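Local coordinates for protein acetoacetate decarboxylase (Sphingomonas wittichii, PDB 5UPB) that belongs to the acetoacetate decarboxylase family and probably acts as a lyase or related enzyme on small keto acids, at residues 37-49 and 88-102. Sequence-based numbering, arbitrary orientation.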
ATOM      1  N   ALA A  37     -28.079   3.461  23.845  1.00 60.05           N
ATOM      2  CA  ALA A  37     -27.216   3.575  25.021  1.00 60.81           C
ATOM      3  C   ALA A  37     -25.770   3.251  24.672  1.00 59.20           C
ATOM      4  O   ALA A  37     -24.849   3.927  25.149  1.00 60.64           O
ATOM      5  CB  ALA A  37     -27.725   2.659  26.137  1.00 74.57           C
ATOM      6  N   ARG A  38     -25.545   2.240  23.826  1.00 54.00           N
ATOM      7  CA  ARG A  38     -24.183   1.959  23.381  1.00 45.60           C
ATOM      8  C   ARG A  38     -23.618   3.116  22.554  1.00 46.67           C
ATOM      9  O   ARG A  38     -22.460   3.512  22.734  1.00 54.76           O
ATOM     10  CB  ARG A  38     -24.145   0.684  22.533  1.00 65.27           C
ATOM     11  CG  ARG A  38     -24.376  -0.622  23.252  1.00 85.75           C
ATOM     12  CD  ARG A  38     -24.057  -1.764  22.302  1.00112.00           C
ATOM     13  NE  ARG A  38     -23.827  -3.028  22.986  1.00119.75           N
ATOM     14  CZ  ARG A  38     -23.611  -4.180  22.365  1.00129.81           C
ATOM     15  NH1 ARG A  38     -23.605  -4.231  21.039  1.00148.41           N
ATOM     16  NH2 ARG A  38     -23.406  -5.287  23.068  1.00126.92           N
ATOM     17  N   LEU A  39     -24.422   3.687  21.646  1.00 47.10           N
ATOM     18  CA  LEU A  39     -23.909   4.779  20.828  1.00 41.64           C
ATOM     19  C   LEU A  39     -23.622   6.017  21.662  1.00 49.91           C
ATOM     20  O   LEU A  39     -22.645   6.727  21.400  1.00 49.01           O
ATOM     21  CB  LEU A  39     -24.891   5.101  19.709  1.00 41.22           C
ATOM     22  CG  LEU A  39     -25.289   3.944  18.823  1.00 45.88           C
ATOM     23  CD1 LEU A  39     -26.252   4.433  17.785  1.00 49.29           C
ATOM     24  CD2 LEU A  39     -24.092   3.383  18.170  1.00 49.16           C
ATOM     25  N   GLN A  40     -24.441   6.286  22.688  1.00 44.98           N
ATOM     26  CA  GLN A  40     -24.213   7.483  23.498  1.00 44.58           C
ATOM     27  C   GLN A  40     -22.820   7.468  24.123  1.00 42.80           C
ATOM     28  O   GLN A  40     -22.177   8.515  24.254  1.00 41.10           O
ATOM     29  CB  GLN A  40     -25.276   7.610  24.597  1.00 48.88           C
ATOM     30  CG  GLN A  40     -25.098   8.879  25.444  1.00 54.22           C
ATOM     31  CD  GLN A  40     -25.463  10.162  24.675  1.00 55.21           C
ATOM     32  OE1 GLN A  40     -26.577  10.288  24.141  1.00 50.91           O
ATOM     33  NE2 GLN A  40     -24.519  11.109  24.606  1.00 50.66           N
ATOM     34  N   ALA A  41     -22.338   6.286  24.520  1.00 42.95           N
ATOM     35  CA  ALA A  41     -21.006   6.174  25.118  1.00 50.12           C
ATOM     36  C   ALA A  41     -19.900   6.660  24.179  1.00 50.72           C
ATOM     37  O   ALA A  41     -18.818   7.039  24.639  1.00 43.34           O
ATOM     38  CB  ALA A  41     -20.771   4.719  25.534  1.00 51.51           C
ATOM     39  N   LEU A  42     -20.124   6.619  22.868  1.00 44.88           N
ATOM     40  CA  LEU A  42     -19.137   7.101  21.914  1.00 38.74           C
ATOM     41  C   LEU A  42     -19.251   8.592  21.653  1.00 44.29           C
ATOM     42  O   LEU A  42     -18.376   9.156  20.980  1.00 46.09           O
ATOM     43  CB  LEU A  42     -19.281   6.370  20.579  1.00 35.14           C
ATOM     44  CG  LEU A  42     -19.074   4.866  20.587  1.00 39.00           C
ATOM     45  CD1 LEU A  42     -19.349   4.306  19.175  1.00 44.01           C
ATOM     46  CD2 LEU A  42     -17.650   4.531  21.096  1.00 43.84           C
ATOM     47  N   LEU A  43     -20.337   9.221  22.101  1.00 39.49           N
ATOM     48  CA  LEU A  43     -20.500  10.621  21.767  1.00 43.14           C
ATOM     49  C   LEU A  43     -19.764  11.486  22.760  1.00 41.65           C
ATOM     50  O   LEU A  43     -19.843  11.243  23.964  1.00 44.24           O
ATOM     51  CB  LEU A  43     -21.967  11.025  21.779  1.00 43.97           C
ATOM     52  CG  LEU A  43     -22.819  10.354  20.713  1.00 35.37           C
ATOM     53  CD1 LEU A  43     -24.291  10.720  20.896  1.00 37.18           C
ATOM     54  CD2 LEU A  43     -22.312  10.808  19.367  1.00 29.12           C
ATOM     55  N   PRO A  44     -19.113  12.544  22.297  1.00 37.38           N
ATOM     56  CA  PRO A  44     -18.531  13.492  23.241  1.00 46.57           C
ATOM     57  C   PRO A  44     -19.616  14.260  23.987  1.00 48.38           C
ATOM     58  O   PRO A  44     -20.775  14.333  23.574  1.00 42.25           O
ATOM     59  CB  PRO A  44     -17.721  14.432  22.343  1.00 45.93           C
ATOM     60  CG  PRO A  44     -18.414  14.398  21.035  1.00 38.60           C
ATOM     61  CD  PRO A  44     -18.924  12.980  20.896  1.00 38.70           C
ATOM     62  N   ALA A  45     -19.227  14.782  25.144  1.00 53.07           N
ATOM     63  CA  ALA A  45     -20.156  15.495  26.007  1.00 58.68           C
ATOM     64  C   ALA A  45     -20.818  16.648  25.263  1.00 54.14           C
ATOM     65  O   ALA A  45     -20.159  17.402  24.537  1.00 50.62           O
ATOM     66  CB  ALA A  45     -19.423  16.023  27.238  1.00 74.85           C
ATOM     67  N   GLY A  46     -22.134  16.765  25.412  1.00 53.17           N
ATOM     68  CA  GLY A  46     -22.883  17.836  24.781  1.00 58.90           C
ATOM     69  C   GLY A  46     -23.690  17.387  23.587  1.00 53.08           C
ATOM     70  O   GLY A  46     -24.548  18.151  23.116  1.00 56.48           O
ATOM     71  N   LEU A  47     -23.441  16.176  23.087  1.00 45.65           N
ATOM     72  CA  LEU A  47     -24.223  15.576  22.016  1.00 55.61           C
ATOM     73  C   LEU A  47     -25.111  14.487  22.587  1.00 56.26           C
ATOM     74  O   LEU A  47     -24.682  13.687  23.424  1.00 49.11           O
ATOM     75  CB  LEU A  47     -23.339  14.983  20.919  1.00 41.42           C
ATOM     76  CG  LEU A  47     -22.396  15.943  20.195  1.00 39.73           C
ATOM     77  CD1 LEU A  47     -21.655  15.216  19.061  1.00 38.70           C
ATOM     78  CD2 LEU A  47     -23.180  17.148  19.685  1.00 41.99           C
ATOM     79  N   LYS A  48     -26.342  14.446  22.102  1.00 49.86           N
ATOM     80  CA  LYS A  48     -27.333  13.496  22.571  1.00 61.19           C
ATOM     81  C   LYS A  48     -27.678  12.573  21.417  1.00 44.13           C
ATOM     82  O   LYS A  48     -27.947  13.032  20.301  1.00 46.03           O
ATOM     83  CB  LYS A  48     -28.588  14.220  23.077  1.00 88.04           C
ATOM     84  CG  LYS A  48     -29.578  13.342  23.830  1.00 97.88           C
ATOM     85  CD  LYS A  48     -29.022  12.897  25.178  1.00126.86           C
ATOM     86  CE  LYS A  48     -30.098  12.286  26.057  1.00166.49           C
ATOM     87  NZ  LYS A  48     -29.546  11.847  27.363  1.00186.32           N
ATOM     88  N   VAL A  49     -27.617  11.269  21.672  1.00 41.81           N
ATOM     89  CA  VAL A  49     -27.916  10.320  20.618  1.00 45.40           C
ATOM     90  C   VAL A  49     -29.382  10.515  20.188  1.00 47.82           C
ATOM     91  O   VAL A  49     -30.247  10.901  20.987  1.00 47.70           O
ATOM     92  CB  VAL A  49     -27.622   8.894  21.121  1.00 47.89           C
ATOM     93  CG1 VAL A  49     -28.613   8.471  22.238  1.00 50.76           C
ATOM     94  CG2 VAL A  49     -27.628   7.904  19.983  1.00 45.14           C
ATOM     95  N   ILE A  88     -23.005   8.478  13.842  1.00 30.97           N
ATOM     96  CA  ILE A  88     -24.097   8.354  14.808  1.00 34.27           C
ATOM     97  C   ILE A  88     -25.018   9.557  14.676  1.00 38.23           C
ATOM     98  O   ILE A  88     -24.567  10.708  14.742  1.00 35.50           O
ATOM     99  CB  ILE A  88     -23.540   8.250  16.236  1.00 39.53           C
ATOM    100  CG1 ILE A  88     -22.614   7.035  16.328  1.00 33.58           C
ATOM    101  CG2 ILE A  88     -24.677   8.201  17.266  1.00 35.16           C
ATOM    102  CD1 ILE A  88     -21.804   6.960  17.615  1.00 38.67           C
ATOM    103  N   ALA A  89     -26.311   9.299  14.500  1.00 37.84           N
ATOM    104  CA  ALA A  89     -27.266  10.400  14.491  1.00 35.16           C
ATOM    105  C   ALA A  89     -27.421  10.936  15.907  1.00 35.33           C
ATOM    106  O   ALA A  89     -27.535  10.165  16.863  1.00 39.16           O
ATOM    107  CB  ALA A  89     -28.614   9.949  13.931  1.00 50.61           C
ATOM    108  N   CYS A  90     -27.387  12.263  16.044  1.00 36.53           N
ATOM    109  CA  CYS A  90     -27.393  12.905  17.353  1.00 38.74           C
ATOM    110  C   CYS A  90     -27.929  14.330  17.218  1.00 43.10           C
ATOM    111  O   CYS A  90     -28.289  14.793  16.127  1.00 39.38           O
ATOM    112  CB  CYS A  90     -26.003  12.881  17.986  1.00 41.19           C
ATOM    113  SG  CYS A  90     -24.717  13.675  17.000  1.00 38.12           S
ATOM    114  N   THR A  91     -27.984  15.020  18.361  1.00 48.61           N
ATOM    115  CA  THR A  91     -28.451  16.395  18.442  1.00 50.38           C
ATOM    116  C   THR A  91     -27.555  17.194  19.377  1.00 48.76           C
ATOM    117  O   THR A  91     -26.995  16.666  20.346  1.00 49.34           O
ATOM    118  CB  THR A  91     -29.888  16.483  18.969  1.00 48.19           C
ATOM    119  OG1 THR A  91     -30.000  15.702  20.176  1.00 49.85           O
ATOM    120  CG2 THR A  91     -30.838  15.974  17.946  1.00 45.38           C
ATOM    121  N   HIS A  92     -27.451  18.484  19.079  1.00 50.17           N
ATOM    122  CA  HIS A  92     -26.827  19.479  19.944  1.00 56.87           C
ATOM    123  C   HIS A  92     -27.912  20.517  20.172  1.00 59.34           C
ATOM    124  O   HIS A  92     -28.245  21.285  19.259  1.00 52.64           O
ATOM    125  CB  HIS A  92     -25.580  20.101  19.314  1.00 41.53           C
ATOM    126  CG  HIS A  92     -24.912  21.115  20.191  1.00 44.63           C
ATOM    127  ND1 HIS A  92     -24.901  22.460  19.896  1.00 50.03           N
ATOM    128  CD2 HIS A  92     -24.192  20.974  21.329  1.00 49.93           C
ATOM    129  CE1 HIS A  92     -24.244  23.111  20.838  1.00 55.58           C
ATOM    130  NE2 HIS A  92     -23.788  22.230  21.710  1.00 52.25           N
ATOM    131  N   GLY A  93     -28.500  20.504  21.358  1.00 73.45           N
ATOM    132  CA  GLY A  93     -29.695  21.287  21.566  1.00 73.68           C
ATOM    133  C   GLY A  93     -30.791  20.624  20.764  1.00 61.90           C
ATOM    134  O   GLY A  93     -31.070  19.435  20.952  1.00 71.37           O
ATOM    135  N   ASP A  94     -31.414  21.360  19.855  1.00 64.60           N
ATOM    136  CA  ASP A  94     -32.395  20.777  18.950  1.00 85.61           C
ATOM    137  C   ASP A  94     -31.862  20.734  17.526  1.00 73.34           C
ATOM    138  O   ASP A  94     -32.625  20.564  16.572  1.00 62.73           O
ATOM    139  CB  ASP A  94     -33.721  21.541  19.026  1.00116.54           C
ATOM    140  CG  ASP A  94     -33.566  23.018  18.734  1.00154.62           C
ATOM    141  OD1 ASP A  94     -32.561  23.405  18.105  1.00161.92           O
ATOM    142  OD2 ASP A  94     -34.452  23.794  19.144  1.00170.34           O
ATOM    143  N   ARG A  95     -30.556  20.892  17.372  1.00 64.00           N
ATOM    144  CA  ARG A  95     -29.937  20.855  16.065  1.00 58.75           C
ATOM    145  C   ARG A  95     -29.540  19.421  15.752  1.00 50.42           C
ATOM    146  O   ARG A  95     -28.843  18.766  16.535  1.00 55.06           O
ATOM    147  CB  ARG A  95     -28.737  21.792  16.017  1.00 69.38           C
ATOM    148  CG  ARG A  95     -28.142  21.902  14.658  1.00115.01           C
ATOM    149  CD  ARG A  95     -27.299  23.147  14.543  1.00159.98           C
ATOM    150  NE  ARG A  95     -26.688  23.214  13.223  1.00161.41           N
ATOM    151  CZ  ARG A  95     -27.333  23.534  12.106  1.00177.27           C
ATOM    152  NH1 ARG A  95     -28.625  23.830  12.135  1.00198.63           N
ATOM    153  NH2 ARG A  95     -26.675  23.551  10.956  1.00158.10           N
ATOM    154  N   GLN A  96     -29.976  18.943  14.604  1.00 45.60           N
ATOM    155  CA  GLN A  96     -29.810  17.546  14.238  1.00 47.61           C
ATOM    156  C   GLN A  96     -28.544  17.363  13.430  1.00 41.12           C
ATOM    157  O   GLN A  96     -28.268  18.134  12.512  1.00 42.74           O
ATOM    158  CB  GLN A  96     -31.001  17.091  13.384  1.00 48.70           C
ATOM    159  CG  GLN A  96     -32.350  17.161  14.099  1.00 67.55           C
ATOM    160  CD  GLN A  96     -33.466  16.571  13.265  1.00 95.27           C
ATOM    161  OE1 GLN A  96     -33.587  16.872  12.078  1.00113.21           O
ATOM    162  NE2 GLN A  96     -34.279  15.721  13.878  1.00 96.08           N
ATOM    163  N   GLY A  97     -27.781  16.327  13.748  1.00 40.81           N
ATOM    164  CA  GLY A  97     -26.578  16.114  12.980  1.00 39.74           C
ATOM    165  C   GLY A  97     -26.128  14.675  13.050  1.00 36.97           C
ATOM    166  O   GLY A  97     -26.827  13.807  13.580  1.00 33.19           O
ATOM    167  N   TYR A  98     -24.928  14.450  12.522  1.00 35.64           N
ATOM    168  CA  TYR A  98     -24.224  13.194  12.645  1.00 31.17           C
ATOM    169  C   TYR A  98     -22.912  13.469  13.373  1.00 37.06           C
ATOM    170  O   TYR A  98     -22.299  14.519  13.171  1.00 31.89           O
ATOM    171  CB  TYR A  98     -23.896  12.555  11.288  1.00 27.86           C
ATOM    172  CG  TYR A  98     -25.065  11.866  10.678  1.00 32.84           C
ATOM    173  CD1 TYR A  98     -25.486  10.605  11.127  1.00 29.31           C
ATOM    174  CD2 TYR A  98     -25.797  12.492   9.654  1.00 35.76           C
ATOM    175  CE1 TYR A  98     -26.593   9.972  10.548  1.00 36.70           C
ATOM    176  CE2 TYR A  98     -26.882  11.878   9.081  1.00 34.06           C
ATOM    177  CZ  TYR A  98     -27.290  10.621   9.516  1.00 34.47           C
ATOM    178  OH  TYR A  98     -28.400  10.036   8.909  1.00 40.43           O
ATOM    179  N   PHE A  99     -22.490  12.522  14.216  1.00 29.87           N
ATOM    180  CA  PHE A  99     -21.139  12.514  14.763  1.00 29.50           C
ATOM    181  C   PHE A  99     -20.414  11.345  14.125  1.00 29.21           C
ATOM    182  O   PHE A  99     -20.840  10.192  14.301  1.00 32.46           O
ATOM    183  CB  PHE A  99     -21.121  12.374  16.285  1.00 30.08           C
ATOM    184  CG  PHE A  99     -19.732  12.304  16.857  1.00 31.41           C
ATOM    185  CD1 PHE A  99     -18.910  13.419  16.857  1.00 32.68           C
ATOM    186  CD2 PHE A  99     -19.244  11.110  17.374  1.00 30.66           C
ATOM    187  CE1 PHE A  99     -17.634  13.351  17.359  1.00 41.64           C
ATOM    188  CE2 PHE A  99     -17.967  11.028  17.889  1.00 33.26           C
ATOM    189  CZ  PHE A  99     -17.159  12.145  17.893  1.00 33.34           C
ATOM    190  N   PRO A 100     -19.418  11.585  13.290  1.00 30.40           N
ATOM    191  CA  PRO A 100     -18.718  10.459  12.629  1.00 27.90           C
ATOM    192  C   PRO A 100     -17.656   9.842  13.549  1.00 29.23           C
ATOM    193  O   PRO A 100     -16.462  10.105  13.453  1.00 34.60           O
ATOM    194  CB  PRO A 100     -18.127  11.123  11.381  1.00 33.94           C
ATOM    195  CG  PRO A 100     -17.834  12.525  11.844  1.00 35.52           C
ATOM    196  CD  PRO A 100     -18.866  12.889  12.889  1.00 42.54           C
ATOM    197  N   ALA A 101     -18.121   8.944  14.422  1.00 34.01           N
ATOM    198  CA  ALA A 101     -17.288   8.403  15.509  1.00 34.40           C
ATOM    199  C   ALA A 101     -16.048   7.698  14.987  1.00 34.01           C
ATOM    200  O   ALA A 101     -14.950   7.914  15.499  1.00 30.96           O
ATOM    201  CB  ALA A 101     -18.107   7.425  16.346  1.00 38.90           C
ATOM    202  N   PHE A 102     -16.218   6.773  14.043  1.00 29.01           N
ATOM    203  CA  PHE A 102     -15.109   5.997  13.498  1.00 32.45           C
ATOM    204  C   PHE A 102     -15.020   6.267  12.000  1.00 31.74           C
ATOM    205  O   PHE A 102     -15.944   5.918  11.259  1.00 28.85           O
ATOM    206  CB  PHE A 102     -15.296   4.492  13.715  1.00 29.96           C
ATOM    207  CG  PHE A 102     -15.507   4.072  15.148  1.00 32.69           C
ATOM    208  CD1 PHE A 102     -15.142   4.871  16.195  1.00 39.65           C
ATOM    209  CD2 PHE A 102     -16.080   2.850  15.415  1.00 33.25           C
ATOM    210  CE1 PHE A 102     -15.347   4.458  17.497  1.00 36.80           C
ATOM    211  CE2 PHE A 102     -16.297   2.443  16.699  1.00 31.32           C
ATOM    212  CZ  PHE A 102     -15.922   3.254  17.739  1.00 31.12           C
TER
HETATM  213  O   HOH W   1     -27.313  18.603  23.607  1.00 54.66           O
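A beta hairpin, strands 80-92 and 95-105 joined by a type II' turn from His92 to Arg95, packs here against helix 36-42, the loop after it and the start of strand 48-50. Pro44 meets Phe99 face-on: CD of Pro44 stands 3.6 Å from the centroid of the Phe99 ring and 13° off its normal, a CH-pi contact over the face. With CG anti to the backbone N (chi1 178°), the ring swings out from its strand beneath the proline, while Leu43 CD2 approaches Phe99 CB at 3.7 Å and Leu47 CD1 lies 4.0 Å from Phe99 CD1. Were Phe99 cut back to an alanine, Pro44 would probably lose the ring face under its CD, and a gap would open between the ends of Leu43 and Leu47. Further along, Ile88 inserts toward the helix; its CD1 meets Leu42 CB at 3.9 Å, and its CG2 touches both Leu39 and Val49. Pairing of strands 48-50 and 80-92 completes the join. Lys48 and Thr91 form an antiparallel hydrogen-bonded pair, Lys48 N giving a nearly straight bond (166°) to Thr91 O and Thr91 N returning one of 2.8 Å to Lys48 O. The Gln40 amide braces this short strand from the helix, since OE1 accepts from Val49 N and NE2 donates to Leu47 O at 2.8 Å, with that oxygen in the plane of the Gln40 amide. At the hairpin tip, one water links Gly46 O to Gly93 N. Beyond the two segments, Leu199 of strand 196-202 touches Pro44, Leu47 and His92, Phe181 of strand 179-186 packs on Leu47 and Cys90, and the Phe102 ring, which Leu42 CD1 also touches, stacks with Phe6 of a neighbouring subunit.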